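PDB 3FZ4: putative arsenate reductase from Streptococcus mutans UA159, which probably reduces arsenate to arsenite as a thioredoxin-fold oxidoreductase of the ArsC family. Local coordinates for residues T15-W28 and Q108-F120. The protein carries 1 engineered substitution. Residues are numbered along the deposited sequence; the frame is centred on the assembly and turned at random.
Sequences TCRRAKAELDDLAW and QIGYRTAYEDLDF. With NA (sodium ion), chain B; FMT (formic acid), chain E.
E22, on the helix that starts within the CxxC motif of this thioredoxin-fold protein, grips the C-terminal tail through Y111, Y115 and E116. The helix carries C16, disulfide-bonded to C13; the tail leaves edge strand 105-109, turns and runs alongside the helix in the same direction to the C-terminus. Three hydrogen bonds hold the E22 carboxylate. OE1 accepts from Y111 OH (2.6 Å) and from Y115 N (2.8 Å), which arrive from opposite faces of the carboxylate plane; the amide lies on the syn side, the hydroxyl well above the plane. OE2 accepts from E116 N (2.9 Å), which stands out of the plane on the same face as Y115 N, opposite the hydroxyl. With CG anti to the backbone N (chi1 -172°) and the chain extended beyond it, the carboxylate reaches the first backbone amides of the 3-10 turn 115-118, whose N-H groups would probably favour its negative charge.

Apolar contacts flank this grip. The A19 methyl makes a CH-pi contact over one face of Y111, CB lying 3.8 Å from the ring centroid, and also touches Y115 CE2. L23 CD2 packs at 3.6 Å against Y115 CD2, while strand residue F7 touches A19, L23 and Y115. Beyond the helix end, W28 CH2 lies 3.3 Å from Y115 O, and the indole meets F120 obliquely, ring planes 39° apart, with F120 CB over one indole face.

Near the start of the tail, a sodium ion is bound by Q108 O, G110 O and Y115 OH, the phenolic oxygen at 2.7 Å.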
ATOM      1  N   THR A  15      -6.053   4.703  10.054  1.00 13.17           N
ATOM      2  CA  THR A  15      -6.781   3.733   9.215  0.50 12.69           C
ATOM      3  C   THR A  15      -6.132   2.383   9.370  1.00 12.39           C
ATOM      4  O   THR A  15      -6.819   1.365   9.387  1.00 12.79           O
ATOM      5  CB  THR A  15      -6.879   4.026   7.672  0.50 12.23           C
ATOM      6  OG1 THR A  15      -5.580   4.350   7.156  0.50 11.21           O
ATOM      7  CG2 THR A  15      -7.921   5.112   7.343  0.50 11.19           C
ATOM      8  N   CYS A  16      -4.801   2.342   9.483  1.00 10.70           N
ATOM      9  CA  CYS A  16      -4.124   1.063   9.712  1.00 10.54           C
ATOM     10  C   CYS A  16      -4.558   0.398  11.016  1.00 10.54           C
ATOM     11  O   CYS A  16      -4.736  -0.806  11.066  1.00 10.31           O
ATOM     12  CB  CYS A  16      -2.605   1.216   9.783  1.00 11.30           C
ATOM     13  SG  CYS A  16      -1.851   1.949   8.332  1.00 13.45           S
ATOM     14  N   ARG A  17      -4.757   1.191  12.063  1.00 11.11           N
ATOM     15  CA  ARG A  17      -5.165   0.619  13.336  0.50 11.50           C
ATOM     16  C   ARG A  17      -6.572   0.001  13.232  1.00 11.79           C
ATOM     17  O   ARG A  17      -6.815  -1.077  13.754  1.00 11.47           O
ATOM     18  CB  ARG A  17      -5.082   1.670  14.456  0.50 12.97           C
ATOM     19  CG  ARG A  17      -5.238   1.091  15.866  0.50 14.08           C
ATOM     20  CD  ARG A  17      -4.994   2.152  16.956  0.50 17.37           C
ATOM     21  NE  ARG A  17      -5.479   1.773  18.292  0.50 20.62           N
ATOM     22  CZ  ARG A  17      -6.627   2.196  18.831  0.50 20.72           C
ATOM     23  NH1 ARG A  17      -6.979   1.816  20.057  0.50 20.96           N
ATOM     24  NH2 ARG A  17      -7.428   3.006  18.157  0.50 21.97           N
ATOM     25  N   ARG A  18      -7.494   0.673  12.541  1.00 11.18           N
ATOM     26  CA  ARG A  18      -8.844   0.151  12.310  0.50 12.27           C
ATOM     27  C   ARG A  18      -8.796  -1.143  11.516  1.00 11.14           C
ATOM     28  O   ARG A  18      -9.461  -2.116  11.831  1.00 10.83           O
ATOM     29  CB  ARG A  18      -9.647   1.161  11.502  0.50 12.94           C
ATOM     30  CG  ARG A  18     -10.085   2.381  12.290  0.50 14.13           C
ATOM     31  CD  ARG A  18     -10.740   3.473  11.442  0.50 16.86           C
ATOM     32  NE  ARG A  18     -11.867   3.054  10.620  0.50 18.46           N
ATOM     33  CZ  ARG A  18     -12.183   3.623   9.456  0.50 16.37           C
ATOM     34  NH1 ARG A  18     -11.449   4.621   8.947  0.50 18.15           N
ATOM     35  NH2 ARG A  18     -13.239   3.184   8.810  0.50 17.79           N
ATOM     36  N   ALA A  19      -8.000  -1.128  10.444  1.00 10.20           N
ATOM     37  CA  ALA A  19      -7.915  -2.282   9.555  1.00  8.86           C
ATOM     38  C   ALA A  19      -7.327  -3.483  10.327  1.00  8.74           C
ATOM     39  O   ALA A  19      -7.802  -4.622  10.188  1.00  9.08           O
ATOM     40  CB  ALA A  19      -7.062  -1.940   8.367  1.00  9.84           C
ATOM     41  N   LYS A  20      -6.277  -3.244  11.115  1.00  8.89           N
ATOM     42  CA  LYS A  20      -5.646  -4.338  11.877  1.00  9.67           C
ATOM     43  C   LYS A  20      -6.629  -4.899  12.905  1.00  9.88           C
ATOM     44  O   LYS A  20      -6.698  -6.115  13.117  1.00 10.34           O
ATOM     45  CB  LYS A  20      -4.359  -3.841  12.542  1.00 10.48           C
ATOM     46  CG  LYS A  20      -3.451  -4.988  13.014  1.00 14.62           C
ATOM     47  CD  LYS A  20      -2.203  -4.412  13.698  1.00 16.80           C
ATOM     48  CE  LYS A  20      -1.030  -5.364  13.734  1.00 20.40           C
ATOM     49  NZ  LYS A  20       0.169  -4.587  14.190  1.00 22.78           N
ATOM     50  N   ALA A  21      -7.412  -4.020  13.528  1.00 10.60           N
ATOM     51  CA  ALA A  21      -8.424  -4.495  14.471  1.00 10.81           C
ATOM     52  C   ALA A  21      -9.400  -5.427  13.760  1.00 10.12           C
ATOM     53  O   ALA A  21      -9.853  -6.409  14.354  1.00 11.14           O
ATOM     54  CB  ALA A  21      -9.169  -3.334  15.158  1.00 12.50           C
ATOM     55  N   GLU A  22      -9.811  -5.091  12.518  1.00  9.39           N
ATOM     56  CA  GLU A  22     -10.716  -5.985  11.798  1.00  9.03           C
ATOM     57  C   GLU A  22     -10.058  -7.325  11.481  1.00  9.04           C
ATOM     58  O   GLU A  22     -10.702  -8.379  11.645  1.00  9.55           O
ATOM     59  CB  GLU A  22     -11.251  -5.330  10.535  1.00  9.33           C
ATOM     60  CG  GLU A  22     -12.328  -6.186   9.915  1.00 10.52           C
ATOM     61  CD  GLU A  22     -12.754  -5.769   8.524  1.00 10.48           C
ATOM     62  OE1 GLU A  22     -12.126  -4.856   7.950  1.00 11.43           O
ATOM     63  OE2 GLU A  22     -13.697  -6.429   8.009  1.00 10.54           O
ATOM     64  N   LEU A  23      -8.801  -7.304  11.026  1.00  8.90           N
ATOM     65  CA  LEU A  23      -8.098  -8.582  10.799  1.00  8.63           C
ATOM     66  C   LEU A  23      -8.079  -9.440  12.056  1.00  9.24           C
ATOM     67  O   LEU A  23      -8.278 -10.649  11.986  1.00 10.93           O
ATOM     68  CB  LEU A  23      -6.687  -8.339  10.315  1.00  9.11           C
ATOM     69  CG  LEU A  23      -6.545  -7.760   8.926  1.00  8.62           C
ATOM     70  CD1 LEU A  23      -5.094  -7.340   8.642  1.00  9.44           C
ATOM     71  CD2 LEU A  23      -7.064  -8.730   7.887  1.00 10.85           C
ATOM     72  N   ASP A  24      -7.842  -8.795  13.200  1.00 10.33           N
ATOM     73  CA  ASP A  24      -7.827  -9.548  14.464  1.00 11.85           C
ATOM     74  C   ASP A  24      -9.219 -10.116  14.793  1.00 12.76           C
ATOM     75  O   ASP A  24      -9.344 -11.258  15.217  1.00 13.35           O
ATOM     76  CB  ASP A  24      -7.294  -8.678  15.585  1.00 13.31           C
ATOM     77  CG  ASP A  24      -5.818  -8.326  15.402  1.00 14.57           C
ATOM     78  OD1 ASP A  24      -5.076  -9.088  14.719  1.00 15.66           O
ATOM     79  OD2 ASP A  24      -5.359  -7.312  15.986  1.00 19.51           O
ATOM     80  N   ASP A  25     -10.271  -9.314  14.575  1.00 12.73           N
ATOM     81  CA  ASP A  25     -11.637  -9.752  14.853  0.50 13.55           C
ATOM     82  C   ASP A  25     -12.025 -10.927  13.946  1.00 14.45           C
ATOM     83  O   ASP A  25     -12.731 -11.849  14.373  1.00 16.36           O
ATOM     84  CB  ASP A  25     -12.588  -8.559  14.681  0.50 13.13           C
ATOM     85  CG  ASP A  25     -13.981  -8.859  15.112  0.50 14.25           C
ATOM     86  OD1 ASP A  25     -14.128  -9.432  16.193  0.50 16.48           O
ATOM     87  OD2 ASP A  25     -14.923  -8.505  14.367  0.50 15.15           O
ATOM     88  N   LEU A  26     -11.545 -10.918  12.702  1.00 13.32           N
ATOM     89  CA  LEU A  26     -11.841 -11.969  11.745  0.50 12.94           C
ATOM     90  C   LEU A  26     -11.006 -13.214  12.017  1.00 13.29           C
ATOM     91  O   LEU A  26     -11.334 -14.277  11.531  1.00 13.18           O
ATOM     92  CB  LEU A  26     -11.568 -11.481  10.307  0.50 13.16           C
ATOM     93  CG  LEU A  26     -12.548 -10.449   9.734  0.50 10.85           C
ATOM     94  CD1 LEU A  26     -11.915  -9.625   8.618  0.50 12.05           C
ATOM     95  CD2 LEU A  26     -13.793 -11.176   9.226  0.50  9.49           C
ATOM     96  N   ALA A  27      -9.897 -13.048  12.760  1.00 12.14           N
ATOM     97  CA  ALA A  27      -8.937 -14.119  13.008  1.00 12.23           C
ATOM     98  C   ALA A  27      -8.341 -14.641  11.694  1.00 12.35           C
ATOM     99  O   ALA A  27      -8.058 -15.821  11.529  1.00 13.15           O
ATOM    100  CB  ALA A  27      -9.522 -15.252  13.915  1.00 13.00           C
ATOM    101  N   TRP A  28      -8.156 -13.720  10.745  1.00 12.84           N
ATOM    102  CA  TRP A  28      -7.425 -14.052   9.527  1.00 13.38           C
ATOM    103  C   TRP A  28      -5.915 -14.045   9.811  1.00 13.50           C
ATOM    104  O   TRP A  28      -5.436 -13.193  10.550  1.00 16.54           O
ATOM    105  CB  TRP A  28      -7.743 -13.049   8.437  1.00 13.45           C
ATOM    106  CG  TRP A  28      -9.101 -13.222   7.797  1.00 13.98           C
ATOM    107  CD1 TRP A  28     -10.069 -14.151   8.115  1.00 15.98           C
ATOM    108  CD2 TRP A  28      -9.665 -12.396   6.770  1.00 13.78           C
ATOM    109  NE1 TRP A  28     -11.177 -13.972   7.322  1.00 16.55           N
ATOM    110  CE2 TRP A  28     -10.960 -12.904   6.480  1.00 15.29           C
ATOM    111  CE3 TRP A  28      -9.185 -11.297   6.031  1.00 15.14           C
ATOM    112  CZ2 TRP A  28     -11.796 -12.323   5.510  1.00 17.43           C
ATOM    113  CZ3 TRP A  28     -10.026 -10.726   5.073  1.00 14.46           C
ATOM    114  CH2 TRP A  28     -11.302 -11.250   4.823  1.00 16.72           C
ATOM    115  N   GLN A 108      -6.197  -4.921  -1.554  1.00  8.63           N
ATOM    116  CA  GLN A 108      -6.898  -3.720  -1.123  1.00  8.02           C
ATOM    117  C   GLN A 108      -5.911  -2.634  -0.765  1.00  7.94           C
ATOM    118  O   GLN A 108      -4.977  -2.888   0.015  1.00  8.87           O
ATOM    119  CB  GLN A 108      -7.853  -3.957   0.051  1.00  8.70           C
ATOM    120  CG  GLN A 108      -8.745  -2.729   0.318  1.00  9.57           C
ATOM    121  CD  GLN A 108      -9.892  -3.029   1.240  1.00  7.97           C
ATOM    122  OE1 GLN A 108     -10.474  -4.112   1.179  1.00 11.23           O
ATOM    123  NE2 GLN A 108     -10.248  -2.076   2.076  1.00 10.29           N
ATOM    124  N   ILE A 109      -6.114  -1.434  -1.318  1.00  9.11           N
ATOM    125  CA  ILE A 109      -5.327  -0.255  -0.933  1.00 10.02           C
ATOM    126  C   ILE A 109      -6.194   0.628  -0.040  1.00 10.00           C
ATOM    127  O   ILE A 109      -7.345   0.907  -0.380  1.00 10.92           O
ATOM    128  CB  ILE A 109      -4.899   0.591  -2.185  1.00 12.15           C
ATOM    129  CG1 ILE A 109      -4.125  -0.227  -3.223  1.00 13.84           C
ATOM    130  CG2 ILE A 109      -4.094   1.799  -1.754  1.00 15.21           C
ATOM    131  CD1 ILE A 109      -3.909   0.550  -4.548  1.00 15.65           C
ATOM    132  N   GLY A 110      -5.649   1.109   1.077  1.00  9.81           N
ATOM    133  CA  GLY A 110      -6.405   1.945   2.002  1.00 10.43           C
ATOM    134  C   GLY A 110      -7.498   1.161   2.723  1.00 10.22           C
ATOM    135  O   GLY A 110      -7.533  -0.093   2.717  1.00 10.60           O
ATOM    136  N   TYR A 111      -8.415   1.877   3.346  1.00 10.84           N
ATOM    137  CA  TYR A 111      -9.414   1.225   4.184  1.00 10.23           C
ATOM    138  C   TYR A 111     -10.764   1.944   4.036  1.00 10.67           C
ATOM    139  O   TYR A 111     -11.348   2.435   4.993  1.00 13.32           O
ATOM    140  CB  TYR A 111      -8.925   1.143   5.644  1.00  9.40           C
ATOM    141  CG  TYR A 111      -9.724   0.180   6.475  1.00  9.52           C
ATOM    142  CD1 TYR A 111      -9.786  -1.162   6.163  1.00 10.33           C
ATOM    143  CD2 TYR A 111     -10.423   0.625   7.587  1.00 10.38           C
ATOM    144  CE1 TYR A 111     -10.543  -2.057   6.951  1.00  9.36           C
ATOM    145  CE2 TYR A 111     -11.144  -0.250   8.366  1.00 11.06           C
ATOM    146  CZ  TYR A 111     -11.219  -1.584   8.031  1.00 10.19           C
ATOM    147  OH  TYR A 111     -11.946  -2.430   8.833  1.00 13.81           O
ATOM    148  N   ARG A 112     -11.234   2.025   2.799  1.00 10.14           N
ATOM    149  CA  ARG A 112     -12.532   2.654   2.508  1.00 12.08           C
ATOM    150  C   ARG A 112     -13.687   1.720   2.720  1.00 11.41           C
ATOM    151  O   ARG A 112     -14.817   2.181   2.898  1.00 13.82           O
ATOM    152  CB  ARG A 112     -12.592   3.132   1.061  1.00 11.85           C
ATOM    153  CG  ARG A 112     -11.564   4.140   0.756  1.00 13.86           C
ATOM    154  CD  ARG A 112     -11.775   4.761  -0.613  1.00 12.61           C
ATOM    155  NE  ARG A 112     -12.743   5.901  -0.655  1.00 16.21           N
ATOM    156  CZ  ARG A 112     -13.997   5.808  -1.115  1.00 17.13           C
ATOM    157  NH1 ARG A 112     -14.463   4.661  -1.609  1.00 17.28           N
ATOM    158  NH2 ARG A 112     -14.781   6.873  -1.142  1.00 16.70           N
ATOM    159  N   THR A 113     -13.419   0.413   2.688  1.00 10.91           N
ATOM    160  CA  THR A 113     -14.427  -0.629   2.819  1.00 11.72           C
ATOM    161  C   THR A 113     -13.844  -1.706   3.737  1.00 10.32           C
ATOM    162  O   THR A 113     -12.629  -1.882   3.805  1.00 10.83           O
ATOM    163  CB  THR A 113     -14.807  -1.260   1.456  1.00 12.10           C
ATOM    164  OG1 THR A 113     -13.606  -1.698   0.818  1.00 14.36           O
ATOM    165  CG2 THR A 113     -15.507  -0.251   0.553  1.00 14.75           C
ATOM    166  N   ALA A 114     -14.700  -2.439   4.431  1.00 11.10           N
ATOM    167  CA  ALA A 114     -14.273  -3.490   5.382  1.00 10.07           C
ATOM    168  C   ALA A 114     -13.602  -4.650   4.649  1.00 10.76           C
ATOM    169  O   ALA A 114     -14.057  -5.074   3.574  1.00 11.01           O
ATOM    170  CB  ALA A 114     -15.499  -3.990   6.124  1.00 11.67           C
ATOM    171  N   TYR A 115     -12.543  -5.200   5.247  1.00 10.15           N
ATOM    172  CA  TYR A 115     -11.845  -6.328   4.657  1.00  9.69           C
ATOM    173  C   TYR A 115     -12.748  -7.550   4.512  1.00 10.82           C
ATOM    174  O   TYR A 115     -12.525  -8.386   3.629  1.00 11.47           O
ATOM    175  CB  TYR A 115     -10.638  -6.700   5.507  1.00  9.23           C
ATOM    176  CG  TYR A 115      -9.455  -5.774   5.403  1.00  8.27           C
ATOM    177  CD1 TYR A 115      -9.241  -4.970   4.270  1.00  8.41           C
ATOM    178  CD2 TYR A 115      -8.528  -5.738   6.440  1.00  8.65           C
ATOM    179  CE1 TYR A 115      -8.118  -4.169   4.187  1.00  7.93           C
ATOM    180  CE2 TYR A 115      -7.384  -4.982   6.321  1.00  9.70           C
ATOM    181  CZ  TYR A 115      -7.184  -4.199   5.201  1.00  7.76           C
ATOM    182  OH  TYR A 115      -6.027  -3.454   5.146  1.00  9.25           O
ATOM    183  N   GLU A 116     -13.711  -7.702   5.398  1.00 10.54           N
ATOM    184  CA  GLU A 116     -14.535  -8.897   5.338  1.00 11.89           C
ATOM    185  C   GLU A 116     -15.212  -9.056   3.986  1.00 13.28           C
ATOM    186  O   GLU A 116     -15.424 -10.210   3.554  1.00 14.61           O
ATOM    187  CB  GLU A 116     -15.594  -8.880   6.448  1.00 13.24           C
ATOM    188  CG  GLU A 116     -16.377 -10.180   6.514  1.00 16.63           C
ATOM    189  CD  GLU A 116     -17.320 -10.302   7.693  1.00 21.03           C
ATOM    190  OE1 GLU A 116     -17.185  -9.529   8.669  1.00 21.60           O
ATOM    191  OE2 GLU A 116     -18.209 -11.180   7.585  1.00 21.45           O
ATOM    192  N   ASP A 117     -15.507  -7.920   3.341  1.00 13.92           N
ATOM    193  CA  ASP A 117     -16.127  -7.894   1.992  1.00 15.55           C
ATOM    194  C   ASP A 117     -15.269  -8.662   0.955  1.00 15.13           C
ATOM    195  O   ASP A 117     -15.815  -9.180  -0.028  1.00 17.06           O
ATOM    196  CB  ASP A 117     -16.387  -6.462   1.473  1.00 17.04           C
ATOM    197  CG  ASP A 117     -17.314  -5.620   2.369  1.00 21.35           C
ATOM    198  OD1 ASP A 117     -17.899  -6.107   3.356  1.00 25.98           O
ATOM    199  OD2 ASP A 117     -17.434  -4.412   2.049  1.00 26.29           O
ATOM    200  N   LEU A 118     -13.956  -8.774   1.170  1.00 14.86           N
ATOM    201  CA  LEU A 118     -13.071  -9.478   0.224  1.00 15.81           C
ATOM    202  C   LEU A 118     -13.396 -10.972   0.131  1.00 17.42           C
ATOM    203  O   LEU A 118     -13.155 -11.614  -0.897  1.00 18.04           O
ATOM    204  CB  LEU A 118     -11.618  -9.273   0.625  1.00 15.20           C
ATOM    205  CG  LEU A 118     -11.141  -7.816   0.528  1.00 15.20           C
ATOM    206  CD1 LEU A 118      -9.857  -7.697   1.292  1.00 15.01           C
ATOM    207  CD2 LEU A 118     -10.981  -7.280  -0.892  1.00 18.25           C
ATOM    208  N   ASP A 119     -13.932 -11.522   1.224  1.00 18.78           N
ATOM    209  CA  ASP A 119     -14.485 -12.872   1.266  1.00 21.99           C
ATOM    210  C   ASP A 119     -13.447 -13.956   1.087  1.00 23.71           C
ATOM    211  O   ASP A 119     -13.651 -14.901   0.314  1.00 25.84           O
ATOM    212  CB  ASP A 119     -15.636 -13.012   0.251  1.00 22.56           C
ATOM    213  CG  ASP A 119     -16.441 -14.295   0.434  1.00 24.73           C
ATOM    214  OD1 ASP A 119     -16.465 -14.887   1.533  1.00 26.61           O
ATOM    215  OD2 ASP A 119     -17.071 -14.732  -0.544  1.00 25.80           O
ATOM    216  N   PHE A 120     -12.327 -13.820   1.786  1.00 24.92           N
ATOM    217  CA  PHE A 120     -11.276 -14.819   1.713  1.00 26.25           C
ATOM    218  C   PHE A 120     -11.641 -16.013   2.574  1.00 28.16           C
ATOM    219  O   PHE A 120     -11.244 -17.136   2.257  1.00 30.13           O
ATOM    220  CB  PHE A 120      -9.918 -14.242   2.132  1.00 25.12           C
ATOM    221  CG  PHE A 120      -9.418 -13.110   1.248  1.00 22.24           C
ATOM    222  CD1 PHE A 120      -9.712 -13.060  -0.117  1.00 20.10           C
ATOM    223  CD2 PHE A 120      -8.640 -12.088   1.805  1.00 19.88           C
ATOM    224  CE1 PHE A 120      -9.219 -12.023  -0.910  1.00 19.18           C
ATOM    225  CE2 PHE A 120      -8.160 -11.068   1.025  1.00 18.91           C
ATOM    226  CZ  PHE A 120      -8.449 -11.032  -0.335  1.00 19.37           C
ATOM    227  OXT PHE A 120     -12.341 -15.880   3.582  1.00 29.43           O
TER
HETATM  228 NA    NA B 201      -5.725  -2.186   2.792  1.00 14.64          NA
HETATM  229  C   FMT E 204     -13.896   1.535   6.774  1.00 29.74           C
HETATM  230  O1  FMT E 204     -14.112   0.690   5.917  1.00 30.08           O
HETATM  231  O2  FMT E 204     -13.400   2.646   6.568  1.00 29.16           O